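Local structure of serine-rich secreted cell wall anchored (LPXTG-motif ) protein (Lactobacillus reuteri ATCC 53608, 5NXK) at residues E8-A13 against N26-N31; A12-A17 against I43-D48; T161-S166 against V177-S182; N231-N236 against D248-I253; S281-A286 against I293-T298. The protein is a serine-rich, cell-wall-anchored adhesin built as a beta-solenoid, which probably helps the bacterium attach to surfaces in the gut of its host. All blocks are in the same frame, centred on the assembly; numbering follows the deposited sequence.

How the contacts relate
The five contacts are spread along one beta-solenoid, from its N-terminal to its C-terminal end. Contacts 1 and 2 start together at helix 7-14, sharing Ala-12 and Ala-13, and place it against two different faces: strand 28-30, outermost in its sheet, and strand 41-46. Contacts 3, 4 and 5 then follow in chain order. Contact 3 lies near the middle, its centre about 25 Å from that of contact 1. Contacts 4 and 5 are close neighbours, centres about 8 Å apart, joined by backbone pairing of strands 248-252 and 283-285. Contacts 2, 4 and 5 all reach the long sheet containing 41-46, 230-235 and 289-295. Largely apolar contacts between the helix or one face and another thus recur along the solenoid; the centres of contacts 1 and 5 are about 44 Å apart.

Contact 1 (E8-A13 against N26-N31); sequences EELKAA and NNITLN
Leu-10, on the short helix 7-14, drops its side chain onto Ile-28 and Leu-30, two residues of strand 28-30 that lie on the same side of the strand. Leu-10 carries about half of the buried surface by itself, and two parts of it do the work. Its CB lies 4.1 Å from CD1 of Ile-28, and its CD2 comes to 4.2 Å from that same CD1 atom. The terminal methyl of Ile-28 therefore rests against both the base and one branch of the leucine. It gets there because the long branch of Ile-28 runs out fully extended (chi2 -171°), so that CD1 is carried toward the helix. The other partner, Leu-30, meets the same branch of Leu-10 methyl to methyl, CD2 to CD2 at 4.1 Å, and the two leucine side chains run roughly at right angles. With CG of Leu-10 trans to its own backbone nitrogen (chi1 -177°), the fork of the leucine is held over the strand and CD2 reaches both partners.

Val-4 of strand 3-4 touches both Leu-10 and Ile-28, and Ile-22 adds to the apolar surroundings of Leu-10. Along one edge strand 28-30 is paired through its backbone with strand 51-54. At the N-terminal end of the solenoid the helix thus lies over the hydrophobic interior, much as a capping helix does in pectate lyases. Leu-10, Ile-28 and Leu-30 are all buried and meet through carbon atoms alone, which implies that exclusion of water and shape fit hold these three together; the directional link beside them is the hydrogen bond between Glu-7 OE1 and Asn-31 N.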
# COMPACT_ATOMS: atom_id res chain seq x y z
N GLU A 8 21.94 2.12 -14.33
CA GLU A 8 21.83 2.78 -15.63
C GLU A 8 21.01 1.95 -16.62
O GLU A 8 20.20 2.51 -17.37
CB GLU A 8 23.21 3.07 -16.21
CG GLU A 8 23.95 4.23 -15.55
CD GLU A 8 23.11 5.49 -15.43
OE1 GLU A 8 22.57 5.96 -16.46
OE2 GLU A 8 22.99 6.02 -14.30
N GLU A 9 21.20 0.63 -16.61
CA GLU A 9 20.41 -0.21 -17.52
C GLU A 9 18.93 -0.24 -17.10
O GLU A 9 18.03 -0.20 -17.95
CB GLU A 9 20.98 -1.63 -17.56
CG GLU A 9 22.35 -1.73 -18.23
CD GLU A 9 23.01 -3.11 -18.11
OE1 GLU A 9 22.45 -4.01 -17.46
OE2 GLU A 9 24.11 -3.29 -18.69
N LEU A 10 18.68 -0.30 -15.79
CA LEU A 10 17.29 -0.30 -15.33
C LEU A 10 16.61 1.02 -15.69
O LEU A 10 15.47 1.04 -16.15
CB LEU A 10 17.21 -0.54 -13.82
CG LEU A 10 15.78 -0.63 -13.26
CD1 LEU A 10 14.99 -1.74 -13.95
CD2 LEU A 10 15.82 -0.85 -11.75
N LYS A 11 17.32 2.11 -15.45
CA LYS A 11 16.83 3.44 -15.77
C LYS A 11 16.52 3.56 -17.25
O LYS A 11 15.46 4.06 -17.64
CB LYS A 11 17.86 4.50 -15.37
CG LYS A 11 17.46 5.91 -15.78
CD LYS A 11 18.49 6.95 -15.35
CE LYS A 11 18.13 8.33 -15.90
NZ LYS A 11 19.16 9.35 -15.59
N ALA A 12 17.45 3.09 -18.08
CA ALA A 12 17.26 3.16 -19.53
C ALA A 12 16.03 2.36 -19.95
O ALA A 12 15.21 2.85 -20.72
CB ALA A 12 18.51 2.66 -20.26
N ALA A 13 15.87 1.16 -19.40
CA ALA A 13 14.74 0.32 -19.78
C ALA A 13 13.40 0.93 -19.33
O ALA A 13 12.42 0.91 -20.08
CB ALA A 13 14.90 -1.06 -19.18
N ASN A 26 20.74 -9.31 -11.90
CA ASN A 26 21.59 -9.04 -10.74
C ASN A 26 20.84 -8.15 -9.75
O ASN A 26 19.85 -7.50 -10.11
CB ASN A 26 22.90 -8.38 -11.19
CG ASN A 26 23.98 -8.38 -10.10
OD1 ASN A 26 23.80 -8.96 -9.03
ND2 ASN A 26 25.11 -7.74 -10.39
N ASN A 27 21.31 -8.11 -8.51
CA ASN A 27 20.78 -7.14 -7.56
C ASN A 27 21.16 -5.74 -8.01
O ASN A 27 22.27 -5.51 -8.47
CB ASN A 27 21.31 -7.39 -6.15
CG ASN A 27 21.05 -8.79 -5.68
OD1 ASN A 27 19.96 -9.33 -5.85
ND2 ASN A 27 22.06 -9.41 -5.08
N ILE A 28 20.25 -4.80 -7.84
CA ILE A 28 20.49 -3.45 -8.30
C ILE A 28 20.38 -2.44 -7.17
O ILE A 28 19.41 -2.45 -6.40
CB ILE A 28 19.50 -3.07 -9.42
CG1 ILE A 28 19.69 -4.03 -10.60
CG2 ILE A 28 19.71 -1.62 -9.83
CD1 ILE A 28 18.94 -3.64 -11.84
N THR A 29 21.38 -1.57 -7.07
CA THR A 29 21.31 -0.47 -6.12
C THR A 29 21.10 0.85 -6.85
O THR A 29 21.88 1.22 -7.74
CB THR A 29 22.59 -0.37 -5.27
OG1 THR A 29 22.75 -1.58 -4.52
CG2 THR A 29 22.49 0.81 -4.31
N LEU A 30 20.06 1.58 -6.45
CA LEU A 30 19.73 2.86 -7.06
C LEU A 30 20.18 4.03 -6.19
O LEU A 30 19.67 4.21 -5.07
CB LEU A 30 18.22 2.96 -7.32
CG LEU A 30 17.55 1.81 -8.08
CD1 LEU A 30 16.04 2.04 -8.18
CD2 LEU A 30 18.16 1.66 -9.46
N ASN A 31 21.12 4.82 -6.69
CA ASN A 31 21.55 6.03 -6.00
C ASN A 31 20.66 7.21 -6.35
O ASN A 31 20.64 8.23 -5.65
CB ASN A 31 23.01 6.34 -6.34
CG ASN A 31 23.95 5.23 -5.92
OD1 ASN A 31 24.58 4.58 -6.76
ND2 ASN A 31 24.05 4.99 -4.62

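Contact 2 (A12-A17 against I43-D48); sequences AALRDA and ITIIGD
Ile-43 is the first residue of the strand segment to meet the helix, and it does so with its short branch: CG2 lies 4.0 Å from CD2 of Leu-14. The two side chains cross at about a right angle, so the touch is between single methyls and not along their lengths. CG2 of Ile-43 takes the place trans to the backbone nitrogen, while the longer branch, with chi1 -59°, turns beside that nitrogen and leaves the shorter one facing the leucine. Thr-44 comes next and its side chain lies on the other side of the strand, touching Thr-75 and Glu-77. At Ile-45 the alternation brings a side chain back to the Leu-14 side. Here the end of the chain does the reaching: CD1 stands 4.4 Å from the same CD2 of Leu-14, a looser approach than that of Ile-43. One leucine methyl is thus shared by two isoleucines, two residues apart. Ile-46 again lies on the side of Thr-44, against Thr-21 and Lys-23 of the adjoining strand.

On the helix side, Leu-14 comes at the end of helix 7-14 and gives more surface than either isoleucine; its backbone O accepts a hydrogen bond from NH1 of Arg-41, at the start of the strand it packs on. Leu-14 also lies on Ile-22 of strand 21-24 and Ile-34 of strand 34-36, while Ile-36 touches Ile-43. Strand 41-46 is itself hydrogen-bonded on one edge to strand 21-24 and on the other to strand 71-77, so the last turn of the helix faces a continuous parallel sheet.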
# COMPACT_ATOMS: atom_id res chain seq x y z
N ALA A 12 17.45 3.09 -18.08
CA ALA A 12 17.26 3.16 -19.53
C ALA A 12 16.03 2.36 -19.95
O ALA A 12 15.21 2.85 -20.72
CB ALA A 12 18.51 2.66 -20.26
N ALA A 13 15.87 1.16 -19.40
CA ALA A 13 14.74 0.32 -19.78
C ALA A 13 13.40 0.93 -19.33
O ALA A 13 12.42 0.91 -20.08
CB ALA A 13 14.90 -1.06 -19.18
N LEU A 14 13.37 1.45 -18.11
CA LEU A 14 12.15 2.05 -17.58
C LEU A 14 11.78 3.35 -18.30
O LEU A 14 10.61 3.69 -18.42
CB LEU A 14 12.29 2.31 -16.08
CG LEU A 14 12.30 1.07 -15.18
CD1 LEU A 14 12.59 1.47 -13.74
CD2 LEU A 14 11.01 0.29 -15.29
N ARG A 15 12.78 4.07 -18.79
CA ARG A 15 12.50 5.35 -19.43
C ARG A 15 12.27 5.17 -20.93
O ARG A 15 12.01 6.14 -21.64
CB ARG A 15 13.62 6.35 -19.18
CG ARG A 15 13.66 6.84 -17.73
CD ARG A 15 14.78 7.83 -17.49
NE ARG A 15 14.68 8.97 -18.39
CZ ARG A 15 13.90 10.03 -18.18
NH1 ARG A 15 13.12 10.08 -17.10
NH2 ARG A 15 13.87 11.02 -19.06
N ASP A 16 12.30 3.92 -21.38
CA ASP A 16 12.09 3.62 -22.79
C ASP A 16 10.63 3.23 -22.98
O ASP A 16 10.21 2.17 -22.54
CB ASP A 16 13.03 2.50 -23.25
CG ASP A 16 12.87 2.13 -24.73
OD1 ASP A 16 11.80 2.38 -25.34
OD2 ASP A 16 13.83 1.57 -25.28
N ALA A 17 9.89 4.08 -23.69
CA ALA A 17 8.43 4.00 -23.78
C ALA A 17 7.93 2.75 -24.51
O ALA A 17 6.75 2.45 -24.46
CB ALA A 17 7.89 5.25 -24.45
N ILE A 43 4.30 -2.14 -17.79
CA ILE A 43 5.66 -2.56 -17.44
C ILE A 43 5.66 -3.70 -16.44
O ILE A 43 4.98 -3.64 -15.41
CB ILE A 43 6.48 -1.40 -16.84
CG1 ILE A 43 6.57 -0.23 -17.82
CG2 ILE A 43 7.87 -1.89 -16.42
CD1 ILE A 43 7.14 1.05 -17.19
N THR A 44 6.42 -4.75 -16.76
CA THR A 44 6.60 -5.86 -15.84
C THR A 44 8.07 -6.07 -15.54
O THR A 44 8.88 -6.27 -16.44
CB THR A 44 6.02 -7.16 -16.42
OG1 THR A 44 4.63 -6.98 -16.69
CG2 THR A 44 6.21 -8.31 -15.44
N ILE A 45 8.41 -6.00 -14.26
CA ILE A 45 9.76 -6.32 -13.84
C ILE A 45 9.80 -7.72 -13.28
O ILE A 45 9.18 -8.01 -12.26
CB ILE A 45 10.29 -5.36 -12.76
CG1 ILE A 45 10.29 -3.92 -13.27
CG2 ILE A 45 11.69 -5.79 -12.31
CD1 ILE A 45 10.89 -2.93 -12.28
N ILE A 46 10.53 -8.60 -13.97
CA ILE A 46 10.72 -9.97 -13.50
C ILE A 46 11.97 -10.02 -12.62
O ILE A 46 13.09 -9.85 -13.11
CB ILE A 46 10.86 -10.95 -14.68
CG1 ILE A 46 9.59 -10.96 -15.52
CG2 ILE A 46 11.16 -12.34 -14.16
CD1 ILE A 46 9.71 -11.75 -16.81
N GLY A 47 11.77 -10.25 -11.33
CA GLY A 47 12.86 -10.10 -10.39
C GLY A 47 13.87 -11.23 -10.36
O GLY A 47 15.05 -11.01 -10.06
N ASP A 48 13.41 -12.43 -10.69
CA ASP A 48 14.20 -13.65 -10.56
C ASP A 48 14.94 -13.76 -9.21
O ASP A 48 16.09 -14.21 -9.15
CB ASP A 48 15.20 -13.77 -11.72
CG ASP A 48 15.66 -15.20 -11.94
OD1 ASP A 48 14.83 -16.12 -11.77
OD2 ASP A 48 16.84 -15.41 -12.29

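Contact 3 (T161-S166 against V177-S182); sequences TALYVS and VVLNNS
The amide nitrogen ND2 of Asn-181, which lies 4.2 Å from CB of Ala-162, is gripped by two acceptors, OD1 of Asp-187 and OG1 of Thr-184. At the other end of the amide, OD1 takes the backbone N of Ala-183. With three bonds on one buried amide its rotation is fixed, and the position of the nitrogen beside the alanine methyl follows. The carboxylate of Asp-187 probably polarises the N-H groups further.

Beside this amide the contact is apolar. Leu-163 and Leu-179 reach toward each other tip to tip, with their CD1 atoms 3.8 Å apart. Leu-179 has its CG trans to the backbone nitrogen (chi1 -171°), which sends the side chain straight across the interior.

Strand 176-181 and the short strand around Leu-163 and Tyr-164, which has few backbone bonds, belong to different sheets, so these side chains bridge two faces of the solenoid. Leu-163 also packs on Leu-124 and Leu-132, and thereby meets strands 122-127 and 129-134 of the preceding part of the chain. Strand 186-191 follows, with Met-188 against Leu-163 and Asp-187 against Leu-179.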
# COMPACT_ATOMS: atom_id res chain seq x y z
N THR A 161 2.66 6.28 8.07
CA THR A 161 2.04 5.09 7.53
C THR A 161 2.99 4.27 6.67
O THR A 161 3.89 4.83 6.06
CB THR A 161 0.78 5.45 6.70
OG1 THR A 161 0.13 4.25 6.26
CG2 THR A 161 1.16 6.32 5.48
N ALA A 162 2.78 2.96 6.62
CA ALA A 162 3.57 2.07 5.77
C ALA A 162 3.15 2.14 4.31
O ALA A 162 3.96 1.95 3.41
CB ALA A 162 3.46 0.64 6.26
N LEU A 163 1.86 2.37 4.07
CA LEU A 163 1.32 2.40 2.71
C LEU A 163 0.36 3.58 2.58
O LEU A 163 -0.63 3.66 3.31
CB LEU A 163 0.59 1.09 2.38
CG LEU A 163 1.41 -0.20 2.32
CD1 LEU A 163 0.49 -1.42 2.20
CD2 LEU A 163 2.41 -0.19 1.15
N TYR A 164 0.64 4.49 1.65
CA TYR A 164 -0.21 5.66 1.46
C TYR A 164 -0.70 5.62 0.02
O TYR A 164 -0.15 6.29 -0.87
CB TYR A 164 0.57 6.94 1.77
CG TYR A 164 -0.24 8.20 1.90
CD1 TYR A 164 -1.09 8.40 2.99
CD2 TYR A 164 -0.13 9.23 0.95
CE1 TYR A 164 -1.81 9.56 3.13
CE2 TYR A 164 -0.85 10.42 1.09
CZ TYR A 164 -1.68 10.57 2.19
OH TYR A 164 -2.41 11.73 2.36
N VAL A 165 -1.74 4.83 -0.19
CA VAL A 165 -2.25 4.53 -1.52
C VAL A 165 -3.66 5.08 -1.58
O VAL A 165 -4.53 4.68 -0.82
CB VAL A 165 -2.27 3.01 -1.79
CG1 VAL A 165 -2.89 2.72 -3.16
CG2 VAL A 165 -0.86 2.43 -1.67
N SER A 166 -3.88 6.02 -2.50
CA SER A 166 -5.09 6.82 -2.40
C SER A 166 -6.39 6.02 -2.49
O SER A 166 -7.30 6.22 -1.67
CB SER A 166 -5.08 7.90 -3.49
OG SER A 166 -6.15 8.80 -3.29
N VAL A 177 -0.77 -12.49 2.05
CA VAL A 177 -0.12 -11.21 2.26
C VAL A 177 0.08 -10.98 3.74
O VAL A 177 -0.86 -11.14 4.53
CB VAL A 177 -0.94 -10.07 1.64
CG1 VAL A 177 -0.31 -8.72 1.96
CG2 VAL A 177 -1.07 -10.28 0.13
N VAL A 178 1.29 -10.58 4.09
CA VAL A 178 1.67 -10.31 5.46
C VAL A 178 2.25 -8.90 5.51
O VAL A 178 3.03 -8.52 4.65
CB VAL A 178 2.72 -11.33 5.97
CG1 VAL A 178 3.20 -10.95 7.35
CG2 VAL A 178 2.14 -12.75 5.97
N LEU A 179 1.84 -8.10 6.49
CA LEU A 179 2.48 -6.81 6.68
C LEU A 179 2.96 -6.72 8.12
O LEU A 179 2.17 -6.79 9.06
CB LEU A 179 1.52 -5.66 6.34
CG LEU A 179 2.09 -4.24 6.27
CD1 LEU A 179 1.16 -3.36 5.40
CD2 LEU A 179 2.32 -3.60 7.64
N ASN A 180 4.27 -6.54 8.26
CA ASN A 180 4.93 -6.43 9.55
C ASN A 180 5.32 -4.99 9.79
O ASN A 180 6.00 -4.39 8.97
CB ASN A 180 6.17 -7.33 9.58
CG ASN A 180 5.83 -8.79 9.33
OD1 ASN A 180 4.94 -9.35 9.99
ND2 ASN A 180 6.50 -9.40 8.36
N ASN A 181 4.85 -4.40 10.87
CA ASN A 181 5.12 -2.98 11.07
C ASN A 181 5.81 -2.73 12.41
O ASN A 181 5.24 -2.99 13.47
CB ASN A 181 3.81 -2.17 10.97
CG ASN A 181 4.05 -0.67 10.80
OD1 ASN A 181 5.14 -0.17 11.05
ND2 ASN A 181 3.02 0.04 10.36
N SER A 182 7.04 -2.25 12.33
CA SER A 182 7.75 -1.85 13.53
C SER A 182 8.28 -0.42 13.37
O SER A 182 9.27 -0.05 13.99
CB SER A 182 8.90 -2.83 13.82
OG SER A 182 9.77 -2.93 12.70

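Contact 4 (N231-N236 against D248-I253); sequences NHFIVN and DNVRII
Across the interior of the beta-solenoid, two faces meet where Asn-231 and Phe-233 of strand 230-235 point at Ile-252 and Val-250. Asn-231 packs sidelong against Ile-252: the isoleucine's CG2 methyl is 4.0 Å from the asparagine's ND2 and equally close to its CB and CG, so it leans on the whole stem of the amide. The two side chains run past each other in opposite directions. Polar needs of the buried amide are met by others: its OD1 accepts from the backbone N of Gly-227, and its ND2 donates to the O of Arg-262, which together pin the amide while its carbons serve the apolar contact.

Two residues along, CG2 of Val-250 comes to 3.9 Å from CD2 of Phe-233, approaching the ring aslant. The ring points inward because its CG stands trans to the backbone nitrogen (chi1 -180°), and one of its faces is covered by CG2 of Val-235, 3.7 Å above the plane and displaced toward the rim.

On the side of the second segment turned from strand 230-235, Arg-251 NH1 forms a salt bridge with OD2 of Asp-248, 2.7 Å long and nearly straight at 166°. The carboxylate oxygen lies almost in the guanidinium plane, and NH2 of the same arginine has a second partner in Asp-156.

The chain turns a corner at Asn-249 and Val-250, which separates the sheets before and after it. Strand 230-235 is flanked by strands 200-205 and 261-267; strand 248-252 lies between 221-226 and 283-285, with Phe-283 on Val-250 and Val-285 on Ile-252.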
# COMPACT_ATOMS: atom_id res chain seq x y z
N ASN A 231 -15.78 4.60 1.36
CA ASN A 231 -14.73 3.89 2.07
C ASN A 231 -15.15 2.43 2.18
O ASN A 231 -16.21 2.15 2.71
CB ASN A 231 -14.50 4.49 3.46
CG ASN A 231 -13.96 5.90 3.40
OD1 ASN A 231 -12.75 6.11 3.26
ND2 ASN A 231 -14.86 6.89 3.45
N HIS A 232 -14.32 1.50 1.72
CA HIS A 232 -14.73 0.09 1.71
C HIS A 232 -13.68 -0.82 2.32
O HIS A 232 -12.49 -0.62 2.11
CB HIS A 232 -15.00 -0.39 0.29
CG HIS A 232 -16.11 0.33 -0.40
ND1 HIS A 232 -17.43 -0.11 -0.33
CD2 HIS A 232 -16.12 1.41 -1.21
CE1 HIS A 232 -18.19 0.70 -1.04
NE2 HIS A 232 -17.42 1.64 -1.58
N PHE A 233 -14.13 -1.81 3.09
CA PHE A 233 -13.27 -2.92 3.47
C PHE A 233 -14.05 -4.18 3.15
O PHE A 233 -15.09 -4.44 3.77
CB PHE A 233 -12.87 -2.88 4.95
CG PHE A 233 -11.96 -4.02 5.37
CD1 PHE A 233 -10.87 -4.38 4.60
CD2 PHE A 233 -12.18 -4.68 6.58
CE1 PHE A 233 -10.02 -5.41 4.99
CE2 PHE A 233 -11.33 -5.71 6.99
CZ PHE A 233 -10.25 -6.07 6.20
N ILE A 234 -13.60 -4.91 2.14
CA ILE A 234 -14.36 -6.04 1.62
C ILE A 234 -13.54 -7.32 1.77
O ILE A 234 -12.45 -7.42 1.24
CB ILE A 234 -14.72 -5.86 0.13
CG1 ILE A 234 -15.52 -4.57 -0.06
CG2 ILE A 234 -15.53 -7.05 -0.36
CD1 ILE A 234 -15.71 -4.21 -1.51
N VAL A 235 -14.08 -8.27 2.52
CA VAL A 235 -13.44 -9.56 2.72
C VAL A 235 -14.30 -10.62 2.03
O VAL A 235 -15.43 -10.88 2.44
CB VAL A 235 -13.28 -9.86 4.21
CG1 VAL A 235 -12.71 -11.27 4.41
CG2 VAL A 235 -12.42 -8.79 4.86
N ASN A 236 -13.78 -11.22 0.97
CA ASN A 236 -14.56 -12.12 0.14
C ASN A 236 -14.66 -13.55 0.69
O ASN A 236 -14.08 -13.87 1.74
CB ASN A 236 -14.00 -12.12 -1.30
CG ASN A 236 -14.36 -10.85 -2.06
OD1 ASN A 236 -15.46 -10.75 -2.59
ND2 ASN A 236 -13.46 -9.88 -2.11
N ASP A 248 -7.29 1.06 16.71
CA ASP A 248 -8.40 0.55 15.89
C ASP A 248 -7.87 -0.38 14.80
O ASP A 248 -6.76 -0.20 14.34
CB ASP A 248 -9.21 1.68 15.22
CG ASP A 248 -9.63 2.79 16.18
OD1 ASP A 248 -10.14 2.51 17.29
OD2 ASP A 248 -9.49 3.97 15.79
N ASN A 249 -8.66 -1.36 14.37
CA ASN A 249 -8.23 -2.15 13.21
C ASN A 249 -8.60 -1.45 11.91
O ASN A 249 -7.78 -1.34 11.00
CB ASN A 249 -8.84 -3.55 13.24
CG ASN A 249 -8.51 -4.30 14.50
OD1 ASN A 249 -9.40 -4.65 15.27
ND2 ASN A 249 -7.22 -4.52 14.74
N VAL A 250 -9.84 -0.96 11.82
CA VAL A 250 -10.25 -0.13 10.68
C VAL A 250 -10.84 1.16 11.19
O VAL A 250 -11.73 1.17 12.05
CB VAL A 250 -11.29 -0.82 9.76
CG1 VAL A 250 -11.63 0.09 8.56
CG2 VAL A 250 -10.78 -2.18 9.29
N ARG A 251 -10.33 2.27 10.68
CA ARG A 251 -10.78 3.57 11.12
C ARG A 251 -11.38 4.38 9.98
O ARG A 251 -10.73 4.63 8.98
CB ARG A 251 -9.62 4.34 11.73
CG ARG A 251 -9.91 5.76 12.16
CD ARG A 251 -9.14 5.91 13.45
NE ARG A 251 -9.04 7.27 13.95
CZ ARG A 251 -8.98 7.57 15.24
NH1 ARG A 251 -9.03 6.62 16.17
NH2 ARG A 251 -8.88 8.84 15.60
N ILE A 252 -12.65 4.78 10.13
CA ILE A 252 -13.30 5.65 9.17
C ILE A 252 -13.83 6.88 9.89
O ILE A 252 -14.96 6.90 10.37
CB ILE A 252 -14.44 4.95 8.45
CG1 ILE A 252 -13.98 3.56 7.97
CG2 ILE A 252 -14.92 5.82 7.26
CD1 ILE A 252 -15.06 2.76 7.29
N ILE A 253 -12.98 7.90 9.95
CA ILE A 253 -13.31 9.16 10.60
C ILE A 253 -12.85 10.29 9.68
O ILE A 253 -11.68 10.34 9.31
CB ILE A 253 -12.63 9.29 12.00
CG1 ILE A 253 -13.18 8.23 12.97
CG2 ILE A 253 -12.83 10.68 12.58
CD1 ILE A 253 -12.51 8.26 14.37

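Contact 5 (S281-A286 against I293-T298); sequences SNFRVA and IDFNGT
Phe-283 meets Phe-295 at the rim of its ring: CZ of Phe-295 lies near the plane of the Phe-283 ring, 3.9 Å from CE2 of Phe-283. Relative to the Phe-295 ring the approach is aslant, so the pair is not a face-to-face stack; the two side chains run past each other in opposite directions, and only the Phe-283 ring is met at its edge. CE2 of Phe-295 also comes within 4.0 Å of CE2 of Phe-283, and lies in the plane of the Phe-283 ring.

Ile-293 packs beside the base of Phe-283. The CD1 methyl of Ile-293 is 3.9 Å from CD2 and 4.0 Å from CB of Phe-283, while CG2 of Ile-293 stands 4.2 Å from CE2 of Phe-283. The isoleucine therefore lies along one side of the ring from stem to outer edge, meeting it at a slant. An extended long branch (chi2 173°) carries CD1 back to the stem. Phe-283 gives the largest share of the buried surface, and it also touches Leu-275, Ile-265, Leu-301 and Val-250.

None of the three touching residues is fully buried, and Phe-295 is exposed, as befits the terminal turn. Strands 283-285 and 289-295 are the outermost members of their respective sheets, and this contact lies at the C-terminal end of the modelled solenoid. Phe-283 and Ile-293 join two of its faces, an arrangement consistent with the stacked interior of a parallel beta-helix, with Phe-295 at the exposed rim.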
# COMPACT_ATOMS: atom_id res chain seq x y z
N SER A 281 -11.53 0.74 19.02
CA SER A 281 -12.60 -0.14 18.56
C SER A 281 -12.07 -0.90 17.37
O SER A 281 -11.27 -0.36 16.61
CB SER A 281 -13.85 0.65 18.17
OG SER A 281 -14.23 1.57 19.17
N ASN A 282 -12.48 -2.14 17.19
CA ASN A 282 -12.01 -2.91 16.04
C ASN A 282 -12.43 -2.22 14.73
O ASN A 282 -11.60 -2.01 13.84
CB ASN A 282 -12.55 -4.34 16.10
CG ASN A 282 -12.21 -5.02 17.42
OD1 ASN A 282 -13.02 -5.06 18.34
ND2 ASN A 282 -11.00 -5.53 17.51
N PHE A 283 -13.71 -1.88 14.62
CA PHE A 283 -14.18 -1.06 13.49
C PHE A 283 -14.59 0.28 14.10
O PHE A 283 -15.58 0.36 14.83
CB PHE A 283 -15.36 -1.71 12.75
CG PHE A 283 -15.03 -3.01 12.05
CD1 PHE A 283 -13.84 -3.17 11.36
CD2 PHE A 283 -15.94 -4.06 12.07
CE1 PHE A 283 -13.56 -4.37 10.71
CE2 PHE A 283 -15.66 -5.26 11.41
CZ PHE A 283 -14.48 -5.42 10.74
N ARG A 284 -13.81 1.32 13.84
CA ARG A 284 -14.06 2.62 14.46
C ARG A 284 -14.61 3.56 13.41
O ARG A 284 -13.89 3.95 12.49
CB ARG A 284 -12.77 3.21 15.04
CG ARG A 284 -12.91 4.62 15.63
CD ARG A 284 -13.85 4.67 16.83
NE ARG A 284 -13.96 6.03 17.37
CZ ARG A 284 -15.07 6.55 17.91
NH1 ARG A 284 -16.18 5.83 18.02
NH2 ARG A 284 -15.04 7.80 18.36
N VAL A 285 -15.88 3.91 13.54
CA VAL A 285 -16.50 4.81 12.58
C VAL A 285 -17.18 5.95 13.33
O VAL A 285 -18.00 5.71 14.21
CB VAL A 285 -17.52 4.10 11.67
CG1 VAL A 285 -18.07 5.07 10.64
CG2 VAL A 285 -16.86 2.90 10.97
N ALA A 286 -16.85 7.19 13.00
CA ALA A 286 -17.42 8.32 13.73
C ALA A 286 -17.48 9.55 12.82
O ALA A 286 -16.77 9.61 11.81
CB ALA A 286 -16.60 8.61 15.00
N ILE A 293 -22.04 -2.22 8.13
CA ILE A 293 -21.15 -3.37 8.28
C ILE A 293 -21.98 -4.65 8.17
O ILE A 293 -22.93 -4.85 8.93
CB ILE A 293 -20.39 -3.35 9.62
CG1 ILE A 293 -19.69 -2.00 9.82
CG2 ILE A 293 -19.36 -4.47 9.66
CD1 ILE A 293 -19.06 -1.85 11.21
N ASP A 294 -21.64 -5.50 7.21
CA ASP A 294 -22.34 -6.76 7.01
C ASP A 294 -21.45 -7.91 7.45
O ASP A 294 -20.37 -8.11 6.91
CB ASP A 294 -22.74 -6.95 5.54
CG ASP A 294 -23.87 -6.02 5.12
OD1 ASP A 294 -24.93 -6.00 5.79
OD2 ASP A 294 -23.69 -5.27 4.14
N PHE A 295 -21.92 -8.66 8.45
CA PHE A 295 -21.24 -9.84 8.94
C PHE A 295 -21.94 -11.08 8.41
O PHE A 295 -23.01 -11.43 8.91
CB PHE A 295 -21.25 -9.90 10.47
CG PHE A 295 -20.49 -8.78 11.14
CD1 PHE A 295 -21.09 -7.55 11.39
CD2 PHE A 295 -19.18 -8.98 11.55
CE1 PHE A 295 -20.40 -6.54 12.03
CE2 PHE A 295 -18.48 -7.98 12.18
CZ PHE A 295 -19.09 -6.75 12.43
N ASN A 296 -21.36 -11.73 7.42
CA ASN A 296 -21.99 -12.92 6.85
C ASN A 296 -21.12 -14.13 7.06
O ASN A 296 -21.48 -15.23 6.66
CB ASN A 296 -22.29 -12.74 5.36
CG ASN A 296 -23.17 -11.54 5.07
OD1 ASN A 296 -22.79 -10.63 4.32
ND2 ASN A 296 -24.34 -11.50 5.68
N GLY A 297 -19.95 -13.94 7.67
CA GLY A 297 -19.07 -15.07 7.94
C GLY A 297 -18.85 -15.32 9.42
O GLY A 297 -19.77 -15.19 10.23
N THR A 298 -17.62 -15.66 9.77
CA THR A 298 -17.22 -15.86 11.16
C THR A 298 -16.26 -14.75 11.54
O THR A 298 -15.26 -14.54 10.87
CB THR A 298 -16.54 -17.23 11.36
OG1 THR A 298 -17.44 -18.26 10.95
CG2 THR A 298 -16.15 -17.45 12.82